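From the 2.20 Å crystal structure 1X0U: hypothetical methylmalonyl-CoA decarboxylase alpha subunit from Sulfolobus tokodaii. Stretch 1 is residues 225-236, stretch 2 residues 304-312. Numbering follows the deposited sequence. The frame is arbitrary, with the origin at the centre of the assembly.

Stretch 1 (225-236) HATKSGVVHFMV
Stretch 2, residues 304-312: FLEVHKHWA

Stretch 1 begins in a helix; Gly-230, with positive phi (phi/psi 79/6), is the first residue to leave helical phi/psi, and the chain becomes a strand at 234-236. Stretch 2 is extended around Glu-306, and a type I turn spans His-308 to Trp-311, closed by Trp-311 N to His-308 O at 3.1 Å. The strand directions differ by 114° and their axes approach only to 8.6 Å. CA atoms pair Thr-227 with Trp-311 (4.4 Å) and His-233 with His-308 (4.5 Å).

His-310 covers the most surface. Its CB points toward stretch 1 (chi1 -52°, m) and lies 3.8 Å from Thr-227 CG2, while Met-235 CE (Met-235 chi1 t, chi2 t, chi3 p) reaches 3.9 Å from His-310 ND1. These are van der Waals contacts; the His-310 side chain makes no hydrogen bond across the stretches. Thr-227 CA adds a CA-H...O contact to His-310 O at 3.5 Å (146° at H).

Trp-311 (chi1 t, chi2 55°) donates NE1 to Lys-228 O at 2.9 Å. Gly-230 CA sits over its six-membered ring, 3.4 Å from the centroid, a CH-pi contact; an ideal CB there would fall 2.3 Å from Trp-311 CZ2.

His-308 (phi/psi 54/36, chi1 -94°) bonds twice: N to His-233 O at 2.9 Å, NE2 to Gly-230 O at 2.8 Å. The latter requires a proton on NE2. His-233 CD2 lies over one face of the His-308 ring, 3.4 Å from His-308 CE1; the two ring planes meet at 37°, an oblique pair.

Phe-234 (chi1 m, chi2 99°) adds apolar packing, CE2 lying 3.0 Å from Leu-305 CD2.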

ATOM      1  N   HIS A 225      20.084 -37.817 -13.227  1.00 15.93           N
ATOM      2  CA  HIS A 225      19.541 -36.583 -12.677  1.00 15.49           C
ATOM      3  C   HIS A 225      19.175 -36.626 -11.191  1.00 16.29           C
ATOM      4  O   HIS A 225      19.234 -35.602 -10.510  1.00 17.63           O
ATOM      5  CB  HIS A 225      18.332 -36.127 -13.496  1.00 13.92           C
ATOM      6  CG  HIS A 225      18.652 -35.826 -14.927  1.00 14.81           C
ATOM      7  ND1 HIS A 225      19.720 -35.037 -15.301  1.00 16.93           N
ATOM      8  CD2 HIS A 225      18.047 -36.207 -16.076  1.00 15.59           C
ATOM      9  CE1 HIS A 225      19.760 -34.948 -16.619  1.00 16.86           C
ATOM     10  NE2 HIS A 225      18.755 -35.649 -17.112  1.00 15.53           N
ATOM     11  N   ALA A 226      18.801 -37.792 -10.678  1.00 14.12           N
ATOM     12  CA  ALA A 226      18.459 -37.883  -9.270  1.00 14.42           C
ATOM     13  C   ALA A 226      19.684 -38.169  -8.412  1.00 15.15           C
ATOM     14  O   ALA A 226      19.624 -38.028  -7.192  1.00 15.72           O
ATOM     15  CB  ALA A 226      17.401 -38.964  -9.047  1.00 13.53           C
ATOM     16  N   THR A 227      20.799 -38.552  -9.032  1.00 15.77           N
ATOM     17  CA  THR A 227      21.996 -38.865  -8.250  1.00 16.05           C
ATOM     18  C   THR A 227      23.262 -38.091  -8.593  1.00 17.13           C
ATOM     19  O   THR A 227      24.228 -38.133  -7.833  1.00 17.98           O
ATOM     20  CB  THR A 227      22.348 -40.378  -8.321  1.00 16.20           C
ATOM     21  OG1 THR A 227      22.923 -40.679  -9.599  1.00 12.20           O
ATOM     22  CG2 THR A 227      21.095 -41.237  -8.107  1.00 12.73           C
ATOM     23  N   LYS A 228      23.280 -37.394  -9.724  1.00 17.38           N
ATOM     24  CA  LYS A 228      24.472 -36.645 -10.097  1.00 19.48           C
ATOM     25  C   LYS A 228      24.230 -35.166 -10.390  1.00 19.92           C
ATOM     26  O   LYS A 228      24.858 -34.299  -9.780  1.00 17.31           O
ATOM     27  CB  LYS A 228      25.144 -37.312 -11.299  1.00 24.34           C
ATOM     28  CG  LYS A 228      25.603 -38.745 -11.025  1.00 28.89           C
ATOM     29  CD  LYS A 228      26.113 -39.445 -12.282  1.00 32.55           C
ATOM     30  CE  LYS A 228      26.801 -40.768 -11.932  1.00 35.49           C
ATOM     31  NZ  LYS A 228      25.943 -41.684 -11.111  1.00 36.27           N
ATOM     32  N   SER A 229      23.309 -34.883 -11.307  1.00 18.70           N
ATOM     33  CA  SER A 229      22.999 -33.509 -11.714  1.00 18.50           C
ATOM     34  C   SER A 229      22.159 -32.699 -10.728  1.00 17.81           C
ATOM     35  O   SER A 229      22.218 -31.470 -10.714  1.00 17.41           O
ATOM     36  CB  SER A 229      22.259 -33.529 -13.048  1.00 19.47           C
ATOM     37  OG  SER A 229      20.919 -33.935 -12.845  1.00 17.91           O
ATOM     38  N   GLY A 230      21.356 -33.387  -9.927  1.00 17.60           N
ATOM     39  CA  GLY A 230      20.499 -32.701  -8.982  1.00 16.36           C
ATOM     40  C   GLY A 230      19.254 -32.134  -9.654  1.00 14.62           C
ATOM     41  O   GLY A 230      18.461 -31.441  -9.018  1.00 15.80           O
ATOM     42  N   VAL A 231      19.073 -32.438 -10.935  1.00 12.53           N
ATOM     43  CA  VAL A 231      17.925 -31.933 -11.680  1.00 10.67           C
ATOM     44  C   VAL A 231      16.609 -32.528 -11.206  1.00 10.62           C
ATOM     45  O   VAL A 231      15.588 -31.849 -11.180  1.00  9.89           O
ATOM     46  CB  VAL A 231      18.083 -32.207 -13.195  1.00 11.77           C
ATOM     47  CG1 VAL A 231      16.818 -31.832 -13.935  1.00 11.35           C
ATOM     48  CG2 VAL A 231      19.256 -31.419 -13.742  1.00 11.05           C
ATOM     49  N   VAL A 232      16.638 -33.804 -10.841  1.00 11.52           N
ATOM     50  CA  VAL A 232      15.451 -34.497 -10.378  1.00 11.70           C
ATOM     51  C   VAL A 232      15.418 -34.495  -8.859  1.00 13.51           C
ATOM     52  O   VAL A 232      16.447 -34.695  -8.220  1.00 13.97           O
ATOM     53  CB  VAL A 232      15.440 -35.943 -10.906  1.00 12.78           C
ATOM     54  CG1 VAL A 232      14.452 -36.799 -10.114  1.00 12.49           C
ATOM     55  CG2 VAL A 232      15.058 -35.928 -12.381  1.00 14.38           C
ATOM     56  N   HIS A 233      14.233 -34.273  -8.289  1.00 13.01           N
ATOM     57  CA  HIS A 233      14.068 -34.228  -6.836  1.00 13.47           C
ATOM     58  C   HIS A 233      13.592 -35.552  -6.253  1.00 13.25           C
ATOM     59  O   HIS A 233      13.921 -35.886  -5.121  1.00 12.94           O
ATOM     60  CB  HIS A 233      13.098 -33.102  -6.444  1.00 11.21           C
ATOM     61  CG  HIS A 233      13.537 -31.754  -6.913  1.00 12.48           C
ATOM     62  ND1 HIS A 233      13.217 -31.262  -8.160  1.00 12.04           N
ATOM     63  CD2 HIS A 233      14.354 -30.837  -6.344  1.00 11.15           C
ATOM     64  CE1 HIS A 233      13.823 -30.101  -8.339  1.00 12.30           C
ATOM     65  NE2 HIS A 233      14.519 -29.824  -7.252  1.00 12.59           N
ATOM     66  N   PHE A 234      12.807 -36.294  -7.026  1.00 15.53           N
ATOM     67  CA  PHE A 234      12.316 -37.598  -6.589  1.00 15.78           C
ATOM     68  C   PHE A 234      12.403 -38.568  -7.745  1.00 18.25           C
ATOM     69  O   PHE A 234      11.938 -38.264  -8.858  1.00 18.57           O
ATOM     70  CB  PHE A 234      10.851 -37.555  -6.162  1.00 14.05           C
ATOM     71  CG  PHE A 234      10.553 -36.585  -5.078  1.00 14.24           C
ATOM     72  CD1 PHE A 234      10.024 -35.332  -5.374  1.00 12.96           C
ATOM     73  CD2 PHE A 234      10.757 -36.932  -3.752  1.00 12.21           C
ATOM     74  CE1 PHE A 234       9.695 -34.438  -4.365  1.00 11.45           C
ATOM     75  CE2 PHE A 234      10.436 -36.045  -2.739  1.00 11.71           C
ATOM     76  CZ  PHE A 234       9.902 -34.796  -3.040  1.00 12.10           C
ATOM     77  N   MET A 235      12.997 -39.730  -7.486  1.00 18.64           N
ATOM     78  CA  MET A 235      13.102 -40.767  -8.503  1.00 19.43           C
ATOM     79  C   MET A 235      12.207 -41.907  -8.060  1.00 18.90           C
ATOM     80  O   MET A 235      12.260 -42.329  -6.912  1.00 19.38           O
ATOM     81  CB  MET A 235      14.537 -41.261  -8.645  1.00 19.66           C
ATOM     82  CG  MET A 235      14.669 -42.402  -9.630  1.00 20.22           C
ATOM     83  SD  MET A 235      16.384 -42.691 -10.079  1.00 22.90           S
ATOM     84  CE  MET A 235      17.023 -43.376  -8.527  1.00 17.00           C
ATOM     85  N   VAL A 236      11.384 -42.403  -8.973  1.00 17.90           N
ATOM     86  CA  VAL A 236      10.459 -43.473  -8.646  1.00 17.42           C
ATOM     87  C   VAL A 236      10.457 -44.589  -9.695  1.00 18.19           C
ATOM     88  O   VAL A 236      10.948 -44.415 -10.808  1.00 17.69           O
ATOM     89  CB  VAL A 236       9.038 -42.895  -8.475  1.00 18.25           C
ATOM     90  CG1 VAL A 236       8.547 -42.312  -9.788  1.00 17.86           C
ATOM     91  CG2 VAL A 236       8.118 -43.949  -7.983  1.00 19.99           C
ATOM     92  N   PHE A 304       8.594 -39.088   6.957  1.00 15.91           N
ATOM     93  CA  PHE A 304       9.454 -38.071   6.373  1.00 15.46           C
ATOM     94  C   PHE A 304       9.500 -38.225   4.852  1.00 15.18           C
ATOM     95  O   PHE A 304       9.925 -39.268   4.340  1.00 15.19           O
ATOM     96  CB  PHE A 304      10.863 -38.217   6.970  1.00 14.35           C
ATOM     97  CG  PHE A 304      11.872 -37.225   6.449  1.00 14.35           C
ATOM     98  CD1 PHE A 304      11.653 -35.855   6.565  1.00 16.29           C
ATOM     99  CD2 PHE A 304      13.075 -37.668   5.910  1.00 14.18           C
ATOM    100  CE1 PHE A 304      12.621 -34.944   6.159  1.00 16.02           C
ATOM    101  CE2 PHE A 304      14.049 -36.772   5.500  1.00 16.17           C
ATOM    102  CZ  PHE A 304      13.826 -35.403   5.624  1.00 17.02           C
ATOM    103  N   LEU A 305       9.050 -37.192   4.137  1.00 13.04           N
ATOM    104  CA  LEU A 305       9.063 -37.210   2.676  1.00 13.28           C
ATOM    105  C   LEU A 305      10.373 -36.525   2.319  1.00 13.53           C
ATOM    106  O   LEU A 305      10.492 -35.290   2.380  1.00 12.67           O
ATOM    107  CB  LEU A 305       7.862 -36.435   2.104  1.00 11.54           C
ATOM    108  CG  LEU A 305       7.590 -36.597   0.597  1.00 15.10           C
ATOM    109  CD1 LEU A 305       6.426 -35.733   0.159  1.00  9.64           C
ATOM    110  CD2 LEU A 305       8.814 -36.207  -0.176  1.00 14.69           C
ATOM    111  N   GLU A 306      11.363 -37.329   1.951  1.00 13.34           N
ATOM    112  CA  GLU A 306      12.678 -36.790   1.649  1.00 14.36           C
ATOM    113  C   GLU A 306      12.890 -36.286   0.230  1.00 14.53           C
ATOM    114  O   GLU A 306      12.706 -37.015  -0.746  1.00 14.41           O
ATOM    115  CB  GLU A 306      13.757 -37.816   1.995  1.00 12.96           C
ATOM    116  CG  GLU A 306      15.151 -37.221   1.991  1.00 12.37           C
ATOM    117  CD  GLU A 306      16.160 -38.114   2.670  1.00 12.16           C
ATOM    118  OE1 GLU A 306      15.748 -38.980   3.456  1.00 14.52           O
ATOM    119  OE2 GLU A 306      17.365 -37.946   2.433  1.00 12.21           O
ATOM    120  N   VAL A 307      13.288 -35.020   0.144  1.00 13.34           N
ATOM    121  CA  VAL A 307      13.556 -34.352  -1.124  1.00 12.99           C
ATOM    122  C   VAL A 307      15.023 -34.578  -1.505  1.00 13.97           C
ATOM    123  O   VAL A 307      15.904 -34.520  -0.642  1.00 12.86           O
ATOM    124  CB  VAL A 307      13.286 -32.823  -0.996  1.00 12.70           C
ATOM    125  CG1 VAL A 307      13.601 -32.102  -2.303  1.00 12.40           C
ATOM    126  CG2 VAL A 307      11.846 -32.590  -0.612  1.00 11.40           C
ATOM    127  N   HIS A 308      15.284 -34.825  -2.790  1.00 14.94           N
ATOM    128  CA  HIS A 308      16.652 -35.059  -3.264  1.00 14.63           C
ATOM    129  C   HIS A 308      17.335 -36.181  -2.477  1.00 16.47           C
ATOM    130  O   HIS A 308      18.542 -36.131  -2.221  1.00 17.94           O
ATOM    131  CB  HIS A 308      17.471 -33.779  -3.123  1.00 14.00           C
ATOM    132  CG  HIS A 308      17.502 -32.932  -4.359  1.00 14.62           C
ATOM    133  ND1 HIS A 308      17.570 -31.554  -4.315  1.00 12.75           N
ATOM    134  CD2 HIS A 308      17.545 -33.269  -5.672  1.00 14.26           C
ATOM    135  CE1 HIS A 308      17.657 -31.080  -5.544  1.00 14.77           C
ATOM    136  NE2 HIS A 308      17.645 -32.099  -6.386  1.00 16.65           N
ATOM    137  N   LYS A 309      16.565 -37.193  -2.100  1.00 16.05           N
ATOM    138  CA  LYS A 309      17.093 -38.301  -1.316  1.00 16.94           C
ATOM    139  C   LYS A 309      18.409 -38.883  -1.836  1.00 17.00           C
ATOM    140  O   LYS A 309      19.344 -39.088  -1.067  1.00 17.29           O
ATOM    141  CB  LYS A 309      16.045 -39.415  -1.212  1.00 17.78           C
ATOM    142  CG  LYS A 309      16.390 -40.487  -0.190  1.00 20.45           C
ATOM    143  CD  LYS A 309      15.251 -41.487  -0.019  1.00 24.70           C
ATOM    144  CE  LYS A 309      15.626 -42.592   0.967  1.00 29.02           C
ATOM    145  NZ  LYS A 309      14.482 -43.516   1.240  1.00 29.94           N
ATOM    146  N   HIS A 310      18.493 -39.111  -3.143  1.00 18.30           N
ATOM    147  CA  HIS A 310      19.681 -39.706  -3.739  1.00 17.80           C
ATOM    148  C   HIS A 310      20.763 -38.762  -4.246  1.00 15.73           C
ATOM    149  O   HIS A 310      21.775 -39.210  -4.783  1.00 14.08           O
ATOM    150  CB  HIS A 310      19.248 -40.657  -4.855  1.00 21.74           C
ATOM    151  CG  HIS A 310      18.227 -41.652  -4.413  1.00 24.17           C
ATOM    152  ND1 HIS A 310      16.996 -41.776  -5.018  1.00 25.09           N
ATOM    153  CD2 HIS A 310      18.225 -42.520  -3.371  1.00 26.37           C
ATOM    154  CE1 HIS A 310      16.275 -42.672  -4.366  1.00 27.88           C
ATOM    155  NE2 HIS A 310      16.999 -43.138  -3.362  1.00 28.58           N
ATOM    156  N   TRP A 311      20.563 -37.463  -4.077  1.00 15.87           N
ATOM    157  CA  TRP A 311      21.561 -36.485  -4.519  1.00 14.38           C
ATOM    158  C   TRP A 311      22.162 -35.810  -3.282  1.00 13.73           C
ATOM    159  O   TRP A 311      21.436 -35.405  -2.377  1.00 13.89           O
ATOM    160  CB  TRP A 311      20.906 -35.431  -5.431  1.00 12.51           C
ATOM    161  CG  TRP A 311      21.879 -34.479  -6.068  1.00  9.14           C
ATOM    162  CD1 TRP A 311      22.966 -34.805  -6.830  1.00  8.56           C
ATOM    163  CD2 TRP A 311      21.834 -33.047  -6.028  1.00  8.86           C
ATOM    164  NE1 TRP A 311      23.598 -33.666  -7.270  1.00  9.70           N
ATOM    165  CE2 TRP A 311      22.925 -32.574  -6.794  1.00  7.80           C
ATOM    166  CE3 TRP A 311      20.977 -32.118  -5.422  1.00  8.43           C
ATOM    167  CZ2 TRP A 311      23.179 -31.208  -6.971  1.00  8.80           C
ATOM    168  CZ3 TRP A 311      21.234 -30.756  -5.599  1.00  8.84           C
ATOM    169  CH2 TRP A 311      22.324 -30.317  -6.369  1.00  7.36           C
ATOM    170  N   ALA A 312      23.485 -35.700  -3.242  1.00 14.44           N
ATOM    171  CA  ALA A 312      24.161 -35.077  -2.104  1.00 15.40           C
ATOM    172  C   ALA A 312      23.554 -35.552  -0.774  1.00 15.83           C
ATOM    173  O   ALA A 312      22.848 -34.799  -0.094  1.00 17.25           O
ATOM    174  CB  ALA A 312      24.062 -33.554  -2.213  1.00 12.67           C
TER
HETATM  175  O   HOH W   1      25.167 -37.341  -5.126  1.00 31.25           O
HETATM  176  O   HOH W   2      13.870 -37.879  -3.078  1.00 20.18           O